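Local coordinates for polyketide synthase associated protein 5 (Mycobacterium tuberculosis, PDB 1Q9J) that probably transfers mycocerosic acyl chains from mycocerosic acid synthase onto phthiocerol and related alcohols, the final step in making dimycocerosate ester lipids, at residues Q19-T24 / L98-S103; L207-P212 / C370-P375. All coordinates share one frame; numbering follows the deposited sequence.

Contact 1 (Q19-T24 / L98-S103)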
loop_
_atom_site.group_PDB
_atom_site.type_symbol
_atom_site.label_atom_id
_atom_site.label_comp_id
_atom_site.label_asym_id
_atom_site.label_seq_id
_atom_site.Cartn_x
_atom_site.Cartn_y
_atom_site.Cartn_z
ATOM N N GLN A 19 11.688 -1.212 -11.878
ATOM C CA GLN A 19 11.903 -0.125 -12.820
ATOM C C GLN A 19 11.881 1.267 -12.160
ATOM O O GLN A 19 12.453 2.206 -12.700
ATOM C CB GLN A 19 10.867 -0.185 -13.952
ATOM C CG GLN A 19 11.052 0.920 -14.992
ATOM C CD GLN A 19 10.149 0.763 -16.214
ATOM O OE1 GLN A 19 8.933 0.560 -16.091
ATOM N NE2 GLN A 19 10.740 0.888 -17.403
ATOM N N TYR A 20 11.219 1.403 -11.013
ATOM C CA TYR A 20 11.180 2.680 -10.299
ATOM C C TYR A 20 11.749 2.515 -8.898
ATOM O O TYR A 20 11.402 3.277 -7.994
ATOM C CB TYR A 20 9.749 3.224 -10.165
ATOM C CG TYR A 20 9.136 3.665 -11.471
ATOM C CD1 TYR A 20 8.829 2.737 -12.462
ATOM C CD2 TYR A 20 8.909 5.013 -11.735
ATOM C CE1 TYR A 20 8.317 3.132 -13.688
ATOM C CE2 TYR A 20 8.396 5.429 -12.957
ATOM C CZ TYR A 20 8.104 4.476 -13.933
ATOM O OH TYR A 20 7.620 4.856 -15.161
ATOM N N GLU A 21 12.624 1.528 -8.720
ATOM C CA GLU A 21 13.230 1.260 -7.421
ATOM C C GLU A 21 12.239 1.535 -6.289
ATOM O O GLU A 21 12.568 2.241 -5.334
ATOM C CB GLU A 21 14.474 2.133 -7.230
ATOM C CG GLU A 21 15.729 1.683 -7.992
ATOM C CD GLU A 21 16.928 1.400 -7.062
ATOM O OE1 GLU A 21 18.028 1.104 -7.592
ATOM O OE2 GLU A 21 16.773 1.460 -5.813
ATOM N N VAL A 22 11.034 0.975 -6.372
ATOM C CA VAL A 22 10.030 1.238 -5.340
ATOM C C VAL A 22 10.244 0.475 -4.023
ATOM O O VAL A 22 10.371 -0.743 -4.010
ATOM C CB VAL A 22 8.584 0.944 -5.876
ATOM C CG1 VAL A 22 7.555 1.263 -4.799
ATOM C CG2 VAL A 22 8.304 1.758 -7.125
ATOM N N PHE A 23 10.280 1.221 -2.928
ATOM C CA PHE A 23 10.424 0.667 -1.592
ATOM C C PHE A 23 9.256 1.239 -0.789
ATOM O O PHE A 23 8.824 2.381 -1.010
ATOM C CB PHE A 23 11.701 1.134 -0.893
ATOM C CG PHE A 23 12.935 0.349 -1.239
ATOM C CD1 PHE A 23 13.554 0.497 -2.483
ATOM C CD2 PHE A 23 13.539 -0.466 -0.284
ATOM C CE1 PHE A 23 14.754 -0.142 -2.759
ATOM C CE2 PHE A 23 14.746 -1.110 -0.566
ATOM C CZ PHE A 23 15.357 -0.945 -1.805
ATOM N N THR A 24 8.781 0.466 0.176
ATOM C CA THR A 24 7.680 0.889 1.012
ATOM C C THR A 24 8.207 0.922 2.426
ATOM O O THR A 24 8.974 0.050 2.823
ATOM C CB THR A 24 6.519 -0.119 0.928
ATOM O OG1 THR A 24 6.141 -0.309 -0.445
ATOM C CG2 THR A 24 5.315 0.388 1.725
ATOM N N LEU A 98 18.865 3.223 0.293
ATOM C CA LEU A 98 18.140 2.040 -0.148
ATOM C C LEU A 98 18.611 1.719 -1.548
ATOM O O LEU A 98 18.642 2.596 -2.405
ATOM C CB LEU A 98 16.639 2.312 -0.178
ATOM C CG LEU A 98 16.043 2.824 1.121
ATOM C CD1 LEU A 98 14.679 3.366 0.828
ATOM C CD2 LEU A 98 16.003 1.739 2.180
ATOM N N ASP A 99 18.966 0.462 -1.786
ATOM C CA ASP A 99 19.440 0.068 -3.102
ATOM C C ASP A 99 19.003 -1.346 -3.472
ATOM O O ASP A 99 19.389 -2.305 -2.810
ATOM C CB ASP A 99 20.964 0.151 -3.134
ATOM C CG ASP A 99 21.534 -0.160 -4.499
ATOM O OD1 ASP A 99 22.771 -0.240 -4.628
ATOM O OD2 ASP A 99 20.747 -0.316 -5.450
ATOM N N GLN A 100 18.204 -1.460 -4.532
ATOM C CA GLN A 100 17.714 -2.750 -5.019
ATOM C C GLN A 100 18.814 -3.778 -5.206
ATOM O O GLN A 100 18.699 -4.916 -4.751
ATOM C CB GLN A 100 17.047 -2.602 -6.375
ATOM C CG GLN A 100 15.845 -1.729 -6.408
ATOM C CD GLN A 100 15.244 -1.679 -7.802
ATOM O OE1 GLN A 100 14.082 -1.326 -7.974
ATOM N NE2 GLN A 100 16.043 -2.034 -8.808
ATOM N N SER A 101 19.863 -3.371 -5.918
ATOM C CA SER A 101 21.000 -4.235 -6.222
ATOM C C SER A 101 21.688 -4.753 -4.975
ATOM O O SER A 101 22.442 -5.717 -5.042
ATOM C CB SER A 101 22.006 -3.474 -7.069
ATOM O OG SER A 101 22.351 -2.265 -6.429
ATOM N N VAL A 102 21.412 -4.126 -3.837
ATOM C CA VAL A 102 22.029 -4.546 -2.594
ATOM C C VAL A 102 21.114 -5.299 -1.629
ATOM O O VAL A 102 21.294 -6.486 -1.413
ATOM C CB VAL A 102 22.634 -3.333 -1.853
ATOM C CG1 VAL A 102 23.311 -3.785 -0.565
ATOM C CG2 VAL A 102 23.622 -2.614 -2.757
ATOM N N SER A 103 20.138 -4.610 -1.049
ATOM C CA SER A 103 19.227 -5.225 -0.080
ATOM C C SER A 103 17.775 -4.847 -0.399
ATOM O O SER A 103 17.528 -3.864 -1.099
ATOM C CB SER A 103 19.619 -4.741 1.325
ATOM O OG SER A 103 18.779 -5.244 2.337
#
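Phe23 and Leu98 meet face-on. Leu98 CB sits 3.9 Å from the centroid of the Phe23 ring and only 10° off the ring normal, which defines a CH-pi contact over the middle of the face. Leu98 CD1 lies near Phe23 CG and CB, and Leu98 CD2 near the CD2 and CE2 side of the ring, while Ser103 O approaches the ring rim 3.7 Å from Phe23 CZ, and Gln100 N also lies at the edge.

Beside this apolar pair, Glu21 and Gln100 overlap. Their carboxylate and amide planes are 5° apart and stacked, and Glu21 CD lies 3.4 Å from Gln100 CG. The bend of the Glu21 chain (chi2 -121°) places CD there, and OE2 then accepts a weak but fairly straight hydrogen bond from Gln100 N at 3.5 Å. The other oxygen, Glu21 OE1, is 3.7 Å from Asp99 OD2, a proximity of like charges that could raise the proton affinity of either group. Arg97 forms a salt bridge with Asp99 and would offset part of that repulsion.

Glu21, with positive phi, is the C-prime residue of the Schellman motif that ends helix 12-19. Phe23 opens strand 23-31 and packs edge-to-face with His123 of neighbouring strand 117-123; residues 98-103 form the loop that leads into strand 105-110 of the same sheet.

Contact 2 (L207-P212 / C370-P375)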
loop_
_atom_site.group_PDB
_atom_site.type_symbol
_atom_site.label_atom_id
_atom_site.label_comp_id
_atom_site.label_asym_id
_atom_site.label_seq_id
_atom_site.Cartn_x
_atom_site.Cartn_y
_atom_site.Cartn_z
ATOM N N LEU A 207 19.451 6.103 -7.300
ATOM C CA LEU A 207 19.122 6.187 -5.885
ATOM C C LEU A 207 17.699 6.705 -5.670
ATOM O O LEU A 207 17.268 7.671 -6.310
ATOM C CB LEU A 207 20.147 7.066 -5.158
ATOM C CG LEU A 207 20.792 8.222 -5.936
ATOM C CD1 LEU A 207 19.823 9.390 -6.033
ATOM C CD2 LEU A 207 22.068 8.656 -5.233
ATOM N N PRO A 208 16.946 6.034 -4.781
ATOM C CA PRO A 208 15.560 6.331 -4.411
ATOM C C PRO A 208 15.460 7.457 -3.409
ATOM O O PRO A 208 16.258 7.522 -2.478
ATOM C CB PRO A 208 15.066 5.012 -3.806
ATOM C CG PRO A 208 16.058 3.979 -4.274
ATOM C CD PRO A 208 17.350 4.739 -4.213
ATOM N N GLN A 209 14.479 8.338 -3.590
ATOM C CA GLN A 209 14.270 9.453 -2.661
ATOM C C GLN A 209 12.820 9.409 -2.139
ATOM O O GLN A 209 11.888 9.126 -2.894
ATOM C CB GLN A 209 14.543 10.808 -3.352
ATOM C CG GLN A 209 15.925 10.984 -4.058
ATOM C CD GLN A 209 17.106 11.217 -3.105
ATOM O OE1 GLN A 209 17.083 12.124 -2.269
ATOM N NE2 GLN A 209 18.154 10.407 -3.252
ATOM N N ALA A 210 12.651 9.678 -0.845
ATOM C CA ALA A 210 11.341 9.680 -0.191
ATOM C C ALA A 210 10.301 10.412 -1.027
ATOM O O ALA A 210 10.628 11.353 -1.741
ATOM C CB ALA A 210 11.445 10.338 1.179
ATOM N N VAL A 211 9.048 9.977 -0.954
ATOM C CA VAL A 211 7.989 10.639 -1.706
ATOM C C VAL A 211 7.236 11.573 -0.753
ATOM O O VAL A 211 6.881 11.194 0.366
ATOM C CB VAL A 211 7.012 9.603 -2.324
ATOM C CG1 VAL A 211 6.010 10.286 -3.243
ATOM C CG2 VAL A 211 7.791 8.555 -3.090
ATOM N N PRO A 212 7.014 12.829 -1.170
ATOM C CA PRO A 212 6.292 13.728 -0.267
ATOM C C PRO A 212 4.931 13.131 0.091
ATOM O O PRO A 212 4.238 12.589 -0.774
ATOM C CB PRO A 212 6.195 15.027 -1.072
ATOM C CG PRO A 212 6.322 14.580 -2.507
ATOM C CD PRO A 212 7.370 13.509 -2.427
ATOM N N CYS A 370 10.156 5.537 -3.831
ATOM C CA CYS A 370 10.530 5.225 -5.196
ATOM C C CYS A 370 11.605 6.213 -5.666
ATOM O O CYS A 370 11.838 7.247 -5.028
ATOM C CB CYS A 370 9.304 5.275 -6.100
ATOM S SG CYS A 370 8.254 6.700 -5.845
ATOM N N SER A 371 12.273 5.893 -6.771
ATOM C CA SER A 371 13.317 6.773 -7.276
ATOM C C SER A 371 12.721 8.069 -7.830
ATOM O O SER A 371 11.634 8.063 -8.399
ATOM C CB SER A 371 14.155 6.057 -8.352
ATOM O OG SER A 371 13.384 5.736 -9.496
ATOM N N ILE A 372 13.436 9.179 -7.638
ATOM C CA ILE A 372 13.012 10.504 -8.104
ATOM C C ILE A 372 12.342 10.422 -9.475
ATOM O O ILE A 372 12.603 9.499 -10.246
ATOM C CB ILE A 372 14.240 11.488 -8.187
ATOM C CG1 ILE A 372 14.568 12.052 -6.800
ATOM C CG2 ILE A 372 13.965 12.627 -9.166
ATOM C CD1 ILE A 372 13.546 13.056 -6.263
ATOM N N SER A 373 11.470 11.381 -9.759
ATOM C CA SER A 373 10.774 11.448 -11.034
ATOM C C SER A 373 9.653 10.431 -11.181
ATOM O O SER A 373 9.188 10.180 -12.296
ATOM C CB SER A 373 11.755 11.292 -12.200
ATOM O OG SER A 373 12.039 9.938 -12.452
ATOM N N VAL A 374 9.217 9.846 -10.069
ATOM C CA VAL A 374 8.123 8.881 -10.115
ATOM C C VAL A 374 6.811 9.647 -10.100
ATOM O O VAL A 374 6.487 10.332 -9.126
ATOM C CB VAL A 374 8.140 7.910 -8.905
ATOM C CG1 VAL A 374 6.864 7.079 -8.890
ATOM C CG2 VAL A 374 9.321 6.979 -9.005
ATOM N N PRO A 375 6.044 9.558 -11.194
ATOM C CA PRO A 375 4.758 10.247 -11.301
ATOM C C PRO A 375 3.740 9.550 -10.414
ATOM O O PRO A 375 2.777 8.957 -10.895
ATOM C CB PRO A 375 4.421 10.109 -12.780
ATOM C CG PRO A 375 5.000 8.765 -13.115
ATOM C CD PRO A 375 6.346 8.818 -12.432
#
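Gln209 N donates to Cys370 O at 3.2 Å, the one hydrogen bond linking residues 207-212 to residues 370-375. Its N-H...O angle of 142° shows a bent bond, and the donor stands above the carbonyl plane, 40° out of it. The backbones come close just beside this bond: Pro208 CA is 3.7 Å from Ser371 CA, and Pro208 CB rests against the carbonyl group of Cys370. A single bond of this kind, with neither segment in regular strand conformation, is evidence for two loops touching locally and not for an extended sheet pairing.

Side chains meet in two separate places. At the exposed end, Gln209 crosses Ile372 at a slant, its CB lying 3.7 Å from Ile372 CG1 and 3.8 Å from Ile372 CD1. The aliphatic base of the glutamine does this touching; the chain bends at chi2 (-76°) and carries the amide away from the isoleucine. At the buried end Val211 CG2 faces Cys370 SG, and the same methyl lies 3.9 Å from Cys370 N. Val211 holds CG2 anti to its carbonyl carbon, beside its own backbone N, which leaves this branch to meet the sulfur.

Both loops have further backbone hydrogen bonds: Val211 with Phe368 of strand 360-368, and Ser371 with Tyr20. Residues 207-212 run on into strand 213-216 of the six-stranded sheet, whereas residues 370-375 connect strand 360-368, at the border of the five-stranded sheet, to strand 378-384 of the six-stranded one. Strand 360-368 thus joins a sheet built mainly from the N-terminal part of the chain before the chain returns to the six-stranded sheet, a crossover consistent with the two-domain fold of CoA-dependent acyltransferases.

Contact 1 closes along the chain before contact 2 opens, yet their centres lie 11 Å apart and they touch directly. A probable hydrogen bond between Ser371 N and Tyr20 O (3.0 Å) joins them, Tyr20 packs on Val374, and Pro208 reaches both Glu21 and Leu98. Both adjoin the five-stranded sheet: contact 1 includes the start of strand 23-31, and residues 370-375 follow strand 360-368, antiparallel beside it; contact 2 then leads into the six-stranded sheet, so the pair spans their junction. The side chains of Val22 and Cys370 are about 4 and 8 Å from that of His124, the proposed proton acceptor, which places this junction close to the probable catalytic centre.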